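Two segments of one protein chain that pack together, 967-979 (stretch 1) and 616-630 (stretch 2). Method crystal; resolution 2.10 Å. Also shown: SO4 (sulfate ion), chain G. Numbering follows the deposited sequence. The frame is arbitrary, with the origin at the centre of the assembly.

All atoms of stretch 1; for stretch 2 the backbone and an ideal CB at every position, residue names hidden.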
# COMPACT_ATOMS: atom_id res chain seq x y z
N LYS A 967 7.25 -10.40 34.44
CA LYS A 967 7.71 -9.07 34.83
C LYS A 967 6.56 -8.08 34.90
O LYS A 967 5.82 -7.91 33.94
CB LYS A 967 8.74 -8.56 33.81
CG LYS A 967 10.16 -9.13 33.96
CD LYS A 967 10.97 -8.76 32.71
CE LYS A 967 12.49 -8.81 32.93
NZ LYS A 967 12.94 -7.72 33.81
N ALA A 968 6.42 -7.41 36.04
CA ALA A 968 5.48 -6.30 36.17
C ALA A 968 5.81 -5.21 35.16
O ALA A 968 6.98 -4.96 34.85
CB ALA A 968 5.55 -5.73 37.59
N GLY A 969 4.78 -4.56 34.62
CA GLY A 969 4.95 -3.47 33.68
C GLY A 969 5.54 -3.91 32.35
O GLY A 969 6.17 -3.12 31.65
N GLY A 970 5.33 -5.18 32.01
CA GLY A 970 5.77 -5.72 30.73
C GLY A 970 4.65 -6.49 30.05
O GLY A 970 3.58 -6.69 30.63
N PRO A 971 4.88 -6.94 28.81
CA PRO A 971 3.82 -7.52 27.98
C PRO A 971 3.42 -8.95 28.35
O PRO A 971 2.48 -9.46 27.75
CB PRO A 971 4.43 -7.49 26.57
CG PRO A 971 5.91 -7.55 26.79
CD PRO A 971 6.17 -6.86 28.11
N HIS A 972 4.10 -9.57 29.31
CA HIS A 972 3.77 -10.95 29.67
C HIS A 972 3.07 -11.06 31.02
O HIS A 972 2.83 -12.16 31.51
CB HIS A 972 5.03 -11.83 29.68
CG HIS A 972 5.75 -11.85 28.37
ND1 HIS A 972 5.33 -12.62 27.30
CD2 HIS A 972 6.84 -11.18 27.94
CE1 HIS A 972 6.14 -12.43 26.28
NE2 HIS A 972 7.07 -11.56 26.64
N TYR A 973 2.72 -9.92 31.60
CA TYR A 973 2.20 -9.88 32.96
C TYR A 973 0.73 -10.29 33.09
O TYR A 973 0.39 -11.16 33.90
CB TYR A 973 2.37 -8.47 33.53
CG TYR A 973 2.29 -8.35 35.03
CD1 TYR A 973 3.22 -8.97 35.86
CD2 TYR A 973 1.30 -7.58 35.63
CE1 TYR A 973 3.16 -8.84 37.24
CE2 TYR A 973 1.22 -7.44 37.00
CZ TYR A 973 2.15 -8.07 37.80
OH TYR A 973 2.08 -7.93 39.17
N LEU A 974 -0.14 -9.66 32.30
CA LEU A 974 -1.58 -9.83 32.45
C LEU A 974 -2.05 -11.27 32.23
O LEU A 974 -2.94 -11.75 32.93
CB LEU A 974 -2.34 -8.87 31.54
CG LEU A 974 -2.22 -7.38 31.91
CD1 LEU A 974 -3.16 -6.52 31.08
CD2 LEU A 974 -2.48 -7.17 33.39
N ALA A 975 -1.46 -11.94 31.24
CA ALA A 975 -1.85 -13.29 30.88
C ALA A 975 -1.80 -14.23 32.08
O ALA A 975 -2.63 -15.14 32.19
CB ALA A 975 -0.97 -13.82 29.75
N ARG A 976 -0.83 -14.03 32.95
CA ARG A 976 -0.68 -14.87 34.14
C ARG A 976 -1.88 -14.79 35.08
O ARG A 976 -2.14 -15.72 35.85
CB ARG A 976 0.60 -14.51 34.89
CG ARG A 976 1.05 -15.57 35.87
CD ARG A 976 1.66 -16.76 35.14
NE ARG A 976 2.17 -17.74 36.09
CZ ARG A 976 1.51 -18.83 36.45
NH1 ARG A 976 0.32 -19.10 35.93
NH2 ARG A 976 2.04 -19.67 37.33
N PHE A 977 -2.62 -13.67 35.03
CA PHE A 977 -3.78 -13.48 35.90
C PHE A 977 -5.05 -14.09 35.32
O PHE A 977 -6.11 -14.05 35.95
CB PHE A 977 -4.03 -11.99 36.17
CG PHE A 977 -2.95 -11.32 36.98
CD1 PHE A 977 -1.79 -10.85 36.37
CD2 PHE A 977 -3.10 -11.15 38.34
CE1 PHE A 977 -0.80 -10.22 37.11
CE2 PHE A 977 -2.11 -10.52 39.09
CZ PHE A 977 -0.96 -10.05 38.47
N ALA A 978 -4.94 -14.65 34.12
CA ALA A 978 -6.11 -15.19 33.44
C ALA A 978 -5.95 -16.66 33.10
O ALA A 978 -4.87 -17.23 33.26
CB ALA A 978 -6.41 -14.38 32.17
N THR A 979 -7.04 -17.28 32.64
CA THR A 979 -7.00 -18.66 32.21
C THR A 979 -7.51 -18.74 30.77
O THR A 979 -8.38 -17.97 30.38
CB THR A 979 -7.85 -19.57 33.15
OG1 THR A 979 -7.64 -20.94 32.82
CG2 THR A 979 -9.34 -19.25 33.02
N UNK A 616 1.02 5.30 35.54
CA UNK A 616 1.54 4.56 34.39
C UNK A 616 1.06 3.10 34.42
O UNK A 616 0.71 2.53 33.38
CB UNK A 616 3.07 4.62 34.37
N UNK A 617 1.07 2.48 35.60
CA UNK A 617 0.59 1.11 35.72
C UNK A 617 -0.85 1.00 35.20
O UNK A 617 -1.18 0.10 34.44
CB UNK A 617 0.67 0.64 37.17
N UNK A 618 -1.70 1.93 35.63
CA UNK A 618 -3.11 1.92 35.24
C UNK A 618 -3.28 2.02 33.73
O UNK A 618 -4.04 1.25 33.13
CB UNK A 618 -3.85 3.07 35.92
N UNK A 619 -2.59 2.97 33.11
CA UNK A 619 -2.75 3.20 31.68
C UNK A 619 -2.15 2.06 30.86
O UNK A 619 -2.71 1.65 29.85
CB UNK A 619 -2.10 4.53 31.28
N UNK A 620 -1.01 1.55 31.30
CA UNK A 620 -0.34 0.47 30.60
C UNK A 620 -1.12 -0.85 30.69
O UNK A 620 -1.32 -1.53 29.68
CB UNK A 620 1.07 0.29 31.16
N UNK A 621 -1.55 -1.22 31.89
CA UNK A 621 -2.37 -2.42 32.01
C UNK A 621 -3.71 -2.25 31.29
O UNK A 621 -4.26 -3.21 30.74
CB UNK A 621 -2.60 -2.76 33.48
N UNK A 622 -4.24 -1.03 31.27
CA UNK A 622 -5.47 -0.80 30.52
C UNK A 622 -5.22 -1.08 29.05
O UNK A 622 -6.02 -1.74 28.38
CB UNK A 622 -5.98 0.63 30.72
N UNK A 623 -4.09 -0.59 28.54
CA UNK A 623 -3.75 -0.73 27.13
C UNK A 623 -3.46 -2.18 26.74
O UNK A 623 -3.94 -2.66 25.72
CB UNK A 623 -2.54 0.15 26.80
N UNK A 624 -2.65 -2.86 27.55
CA UNK A 624 -2.37 -4.28 27.32
C UNK A 624 -3.64 -5.09 27.52
O UNK A 624 -3.87 -6.09 26.84
CB UNK A 624 -1.26 -4.78 28.25
N UNK A 625 -4.47 -4.66 28.47
CA UNK A 625 -5.73 -5.32 28.73
C UNK A 625 -6.64 -5.39 27.51
O UNK A 625 -7.26 -6.43 27.25
CB UNK A 625 -6.46 -4.60 29.87
N UNK A 626 -6.75 -4.30 26.76
CA UNK A 626 -7.60 -4.30 25.57
C UNK A 626 -7.03 -5.21 24.50
O UNK A 626 -7.77 -5.90 23.81
CB UNK A 626 -7.76 -2.88 25.02
N UNK A 627 -5.72 -5.20 24.34
CA UNK A 627 -5.09 -6.05 23.35
C UNK A 627 -5.32 -7.51 23.67
O UNK A 627 -5.62 -8.31 22.79
CB UNK A 627 -3.59 -5.76 23.26
N UNK A 628 -5.17 -7.86 24.94
CA UNK A 628 -5.24 -9.26 25.35
C UNK A 628 -6.67 -9.76 25.54
O UNK A 628 -7.00 -10.87 25.12
CB UNK A 628 -4.46 -9.45 26.65
N UNK A 629 -7.52 -8.96 26.18
CA UNK A 629 -8.84 -9.43 26.57
C UNK A 629 -9.96 -8.82 25.73
O UNK A 629 -11.14 -9.10 25.95
CB UNK A 629 -9.08 -9.12 28.05
N UNK A 630 -9.59 -7.98 24.77
CA UNK A 630 -10.56 -7.23 23.99
C UNK A 630 -11.38 -8.08 23.04
O UNK A 630 -12.57 -7.85 22.86
CB UNK A 630 -9.84 -6.14 23.19
S SO4 G . -12.99 -0.20 23.66
O1 SO4 G . -12.50 -0.10 22.29
O2 SO4 G . -14.24 -0.96 23.69
O3 SO4 G . -11.99 -0.87 24.48
O4 SO4 G . -13.23 1.14 24.19

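Stretch 2 is already helical at 616, and its repeat brings 617, 620, 621, 624, 625, 628 and 629 to stretch 1. Positions 616, 618, 619 and 630 are out of reach, so stretch 1 sets no demand. They are Asp 616, Cys 618, Arg 619 and Gly 630.

At 617 the CA-to-CB bond points sideways, and no atom of stretch 1 lies within 5.5 Å of the ideal CB. Only a long side chain could reach the turn at Ala 968 and Gly 969. Phe 617 does so: its CE2 lies 4.0 Å from Gly 969 N, at the ring edge.

Position 620 points toward stretch 1 across a wide gap. Gly 969 and Gly 970 offer bare backbone, so a long or aromatic side chain would suit. Tyr 620 lays CE2 3.5 Å from Gly 969 C. Its OH is 3.1 Å from Pro 971 N, which has no hydrogen and is a poor acceptor, so the contact is not a hydrogen bond.

At 621 the bond is sideways, with the ideal CB 4.4 Å from Leu 974 CD2. Beyond lie the Tyr 973 ring and the Gly 969 NH. Leucine or an aromatic would suit the first part; an acceptor at the tip would suit the NH. Tyr 621 does both. Gly 969 N donates a hydrogen bond to Tyr 621 OH, 2.8 Å. The Tyr 973 and Tyr 621 rings are near parallel but slid apart.

Position 622 points away and 623 sideways. They are Ala 622 and Ala 623.

Position 624 points toward stretch 1, its ideal CB 3.8 Å from Leu 974 CD1. Apolar or polar chains could fit, with Pro 971 O available as an acceptor. In Gln 624, CB packs on the leucine. NE2 donates to a water (2.6 Å to its O), which donates to Pro 971 O; the water O is 2.9 Å from Pro 971 O.

At 625 the ideal CB is only 2.8 Å from the carbonyl O of 621. Glycine is favoured, since a CB would clash there. Leu 974 CD1 lies 3.5 Å from Gly 625 N.

Position 626 points away, and 627 is out of reach; polar chains suit both. Arg 626 NE makes a weak hydrogen bond to sulfate O3, 2.9 Å. Lys 627 touches nothing here.

Position 628 faces Leu 974 and Ala 975, so an apolar chain suits. Leu 628 CD2 is 3.9 Å from Ala 975 CB.

Position 629 points toward stretch 1 from a distance; a large apolar chain suits. Phe 629 CE2 meets Ala 978 CB at 3.8 Å.

Stretch 2 616-630: DFCRYYAAQGRKLFG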
# COMPACT_ATOMS: atom_id res chain seq x y z
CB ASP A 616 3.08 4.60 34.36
CG ASP A 616 3.63 6.00 34.03
OD1 ASP A 616 2.88 6.87 33.55
OD2 ASP A 616 4.84 6.22 34.25
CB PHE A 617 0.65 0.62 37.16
CG PHE A 617 1.94 -0.05 37.53
CD1 PHE A 617 2.64 0.34 38.67
CD2 PHE A 617 2.44 -1.09 36.77
CE1 PHE A 617 3.82 -0.28 39.02
CE2 PHE A 617 3.63 -1.70 37.11
CZ PHE A 617 4.31 -1.31 38.24
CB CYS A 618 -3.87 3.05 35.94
SG CYS A 618 -3.97 2.90 37.74
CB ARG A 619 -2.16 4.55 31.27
CG ARG A 619 -2.81 5.74 31.95
CD ARG A 619 -2.57 7.04 31.20
NE ARG A 619 -3.22 8.16 31.88
CZ ARG A 619 -2.61 8.96 32.75
NH1 ARG A 619 -1.33 8.78 33.03
NH2 ARG A 619 -3.29 9.94 33.33
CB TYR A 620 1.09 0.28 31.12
CG TYR A 620 1.81 -0.87 30.45
CD1 TYR A 620 2.26 -0.76 29.14
CD2 TYR A 620 2.01 -2.06 31.11
CE1 TYR A 620 2.91 -1.82 28.51
CE2 TYR A 620 2.65 -3.13 30.50
CZ TYR A 620 3.10 -2.99 29.20
OH TYR A 620 3.73 -4.06 28.60
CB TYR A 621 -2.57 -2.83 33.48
CG TYR A 621 -1.28 -3.28 34.13
CD1 TYR A 621 -0.29 -3.92 33.39
CD2 TYR A 621 -1.06 -3.09 35.49
CE1 TYR A 621 0.89 -4.33 33.98
CE2 TYR A 621 0.12 -3.51 36.09
CZ TYR A 621 1.09 -4.12 35.33
OH TYR A 621 2.27 -4.54 35.91
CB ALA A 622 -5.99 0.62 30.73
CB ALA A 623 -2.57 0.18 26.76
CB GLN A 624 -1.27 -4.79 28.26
CG GLN A 624 0.10 -4.14 28.06
CD GLN A 624 0.64 -4.30 26.64
OE1 GLN A 624 0.87 -3.31 25.94
NE2 GLN A 624 0.83 -5.54 26.22
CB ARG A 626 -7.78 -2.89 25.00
CG ARG A 626 -8.60 -1.95 25.87
CD ARG A 626 -8.93 -0.68 25.10
NE ARG A 626 -9.72 0.25 25.89
CZ ARG A 626 -9.22 1.28 26.56
NH1 ARG A 626 -10.02 2.07 27.26
NH2 ARG A 626 -7.92 1.51 26.53
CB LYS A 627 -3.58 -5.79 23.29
CG LYS A 627 -3.15 -4.53 22.54
CD LYS A 627 -1.63 -4.40 22.55
CE LYS A 627 -1.16 -3.08 21.93
NZ LYS A 627 0.32 -2.91 22.02
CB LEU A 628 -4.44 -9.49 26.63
CG LEU A 628 -4.22 -10.95 27.03
CD1 LEU A 628 -3.81 -11.77 25.83
CD2 LEU A 628 -3.18 -11.06 28.14
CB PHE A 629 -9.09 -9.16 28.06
CG PHE A 629 -7.97 -9.63 28.95
CD1 PHE A 629 -7.23 -8.72 29.69
CD2 PHE A 629 -7.64 -10.97 29.04
CE1 PHE A 629 -6.19 -9.14 30.51
CE2 PHE A 629 -6.62 -11.41 29.85
CZ PHE A 629 -5.88 -10.49 30.59
O HOH W 1 0.20 -7.74 27.51
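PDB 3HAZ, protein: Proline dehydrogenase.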